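Local coordinates for protein histidine--tRNA ligase (Staphylococcus aureus, PDB 1QE0) that catalyses the ATP-dependent attachment of L-histidine to tRNA(His), releasing AMP and diphosphate, as a homodimeric class II aminoacyl-tRNA synthetase, at residues A131-E135 against S300-I304. Numbering follows the deposited sequence.
Sequences AIGAE and SETGI
Three backbone hydrogen bonds set the antiparallel register. Ala131 and Ile304 form a hydrogen-bonded pair with both bonds made: Ala131 N to Ile304 O at 2.8 Å (176° at the hydrogen) and Ile304 N to Ala131 O at 3.0 Å (160°). Gly133 N gives the third, 2.8 Å to Thr302 O. Between them Ile132 faces Gly303 as a non-hydrogen-bonded pair, CA to CA only 4.1 Å; the missing side chain permits this, since a CB on Gly303 would crowd Ala131 O and Ile132 CG2. A CA-H...O contact, Ile132 CA to Thr302 O at 3.5 Å, adds to the seam.

At Gly133 phi turns positive (96/31) and the chain leaves the sheet, curling past Thr302, so that Glu135 OE2, on a side chain with chi1 and chi2 both t, comes 3.3 Å from Thr302 CG2. Glu301, chi1 and chi2 both m, brings OE1 to 3.2 Å from Gly133 CA, while its CB lies 3.7 Å from Ile132 CG2. On the face opposite Ile132, Ala131 CB meets Ile304 CG2 at 3.9 Å. Ala134 points away and packs on Leu364 of the second subunit. Strand 123-132 pairs on its other side with 102-111, and 302-309 with 280-290, both antiparallel, so the junction lies inside the largely antiparallel sheet of the catalytic domain characteristic of class II synthetases.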
ATOM      1  N   ALA A 131       0.885  -4.915  17.872  1.00  5.39           N
ATOM      2  CA  ALA A 131       0.337  -4.131  18.953  1.00  4.94           C
ATOM      3  C   ALA A 131       1.397  -4.330  20.052  1.00  6.53           C
ATOM      4  O   ALA A 131       1.653  -5.459  20.460  1.00 10.82           O
ATOM      5  CB  ALA A 131      -1.002  -4.695  19.365  1.00  2.12           C
ATOM      6  N   ILE A 132       2.105  -3.276  20.442  1.00  6.38           N
ATOM      7  CA  ILE A 132       3.127  -3.400  21.491  1.00  6.98           C
ATOM      8  C   ILE A 132       2.812  -2.528  22.736  1.00 11.79           C
ATOM      9  O   ILE A 132       2.302  -1.410  22.636  1.00 16.68           O
ATOM     10  CB  ILE A 132       4.519  -3.034  20.951  1.00  2.00           C
ATOM     11  CG1 ILE A 132       4.732  -3.635  19.572  1.00  2.00           C
ATOM     12  CG2 ILE A 132       5.625  -3.571  21.844  1.00  2.00           C
ATOM     13  CD1 ILE A 132       5.823  -2.902  18.757  1.00  2.00           C
ATOM     14  N   GLY A 133       3.070  -3.071  23.915  1.00 13.38           N
ATOM     15  CA  GLY A 133       2.827  -2.346  25.135  1.00 12.61           C
ATOM     16  C   GLY A 133       1.522  -2.567  25.867  1.00 19.98           C
ATOM     17  O   GLY A 133       1.044  -1.642  26.520  1.00 22.88           O
ATOM     18  N   ALA A 134       0.934  -3.759  25.806  1.00 22.67           N
ATOM     19  CA  ALA A 134      -0.312  -3.989  26.534  1.00 23.36           C
ATOM     20  C   ALA A 134      -0.701  -5.442  26.605  1.00 26.30           C
ATOM     21  O   ALA A 134      -1.667  -5.843  25.951  1.00 33.65           O
ATOM     22  CB  ALA A 134      -1.442  -3.195  25.912  1.00 20.00           C
ATOM     23  N   GLU A 135       0.006  -6.235  27.406  1.00 25.19           N
ATOM     24  CA  GLU A 135      -0.342  -7.660  27.513  1.00 27.54           C
ATOM     25  C   GLU A 135      -1.734  -7.757  28.094  1.00 26.13           C
ATOM     26  O   GLU A 135      -1.936  -7.452  29.258  1.00 28.89           O
ATOM     27  CB  GLU A 135       0.626  -8.399  28.415  1.00 32.05           C
ATOM     28  CG  GLU A 135       0.367  -9.879  28.483  1.00 34.77           C
ATOM     29  CD  GLU A 135       1.549 -10.601  29.052  1.00 41.42           C
ATOM     30  OE1 GLU A 135       1.647 -10.609  30.303  1.00 45.46           O
ATOM     31  OE2 GLU A 135       2.396 -11.108  28.258  1.00 42.77           O
ATOM     32  N   SER A 300      11.255  -3.861  27.890  1.00 36.16           N
ATOM     33  CA  SER A 300      10.715  -5.210  28.024  1.00 37.11           C
ATOM     34  C   SER A 300       9.254  -5.259  27.610  1.00 39.15           C
ATOM     35  O   SER A 300       8.492  -6.084  28.128  1.00 46.73           O
ATOM     36  CB  SER A 300      10.847  -5.718  29.452  1.00 34.71           C
ATOM     37  OG  SER A 300      12.192  -5.719  29.846  1.00 39.68           O
ATOM     38  N   GLU A 301       8.855  -4.383  26.695  1.00 32.80           N
ATOM     39  CA  GLU A 301       7.483  -4.370  26.242  1.00 29.40           C
ATOM     40  C   GLU A 301       7.001  -5.718  25.750  1.00 27.68           C
ATOM     41  O   GLU A 301       7.780  -6.529  25.242  1.00 29.57           O
ATOM     42  CB  GLU A 301       7.306  -3.376  25.117  1.00 33.69           C
ATOM     43  CG  GLU A 301       7.577  -1.966  25.511  1.00 38.94           C
ATOM     44  CD  GLU A 301       6.670  -1.487  26.604  1.00 40.36           C
ATOM     45  OE1 GLU A 301       5.584  -2.086  26.766  1.00 38.78           O
ATOM     46  OE2 GLU A 301       7.056  -0.503  27.287  1.00 45.62           O
ATOM     47  N   THR A 302       5.713  -5.959  25.979  1.00 28.25           N
ATOM     48  CA  THR A 302       5.015  -7.165  25.549  1.00 24.64           C
ATOM     49  C   THR A 302       4.396  -6.784  24.212  1.00 22.72           C
ATOM     50  O   THR A 302       4.277  -5.602  23.908  1.00 19.07           O
ATOM     51  CB  THR A 302       3.886  -7.567  26.544  1.00 22.75           C
ATOM     52  OG1 THR A 302       3.435  -6.423  27.297  1.00 17.32           O
ATOM     53  CG2 THR A 302       4.379  -8.610  27.488  1.00 25.16           C
ATOM     54  N   GLY A 303       3.993  -7.765  23.420  1.00 24.35           N
ATOM     55  CA  GLY A 303       3.402  -7.447  22.133  1.00 24.10           C
ATOM     56  C   GLY A 303       2.863  -8.654  21.390  1.00 20.70           C
ATOM     57  O   GLY A 303       3.245  -9.794  21.680  1.00 22.30           O
ATOM     58  N   ILE A 304       1.980  -8.395  20.431  1.00 13.88           N
ATOM     59  CA  ILE A 304       1.363  -9.431  19.620  1.00  6.89           C
ATOM     60  C   ILE A 304       1.265  -8.878  18.218  1.00  5.49           C
ATOM     61  O   ILE A 304       1.071  -7.675  18.021  1.00  3.41           O
ATOM     62  CB  ILE A 304      -0.093  -9.774  20.121  1.00  6.66           C
ATOM     63  CG1 ILE A 304      -0.717 -10.919  19.311  1.00  2.51           C
ATOM     64  CG2 ILE A 304      -0.975  -8.552  20.074  1.00  2.00           C
ATOM     65  CD1 ILE A 304      -2.104 -11.246  19.717  1.00  2.00           C
TER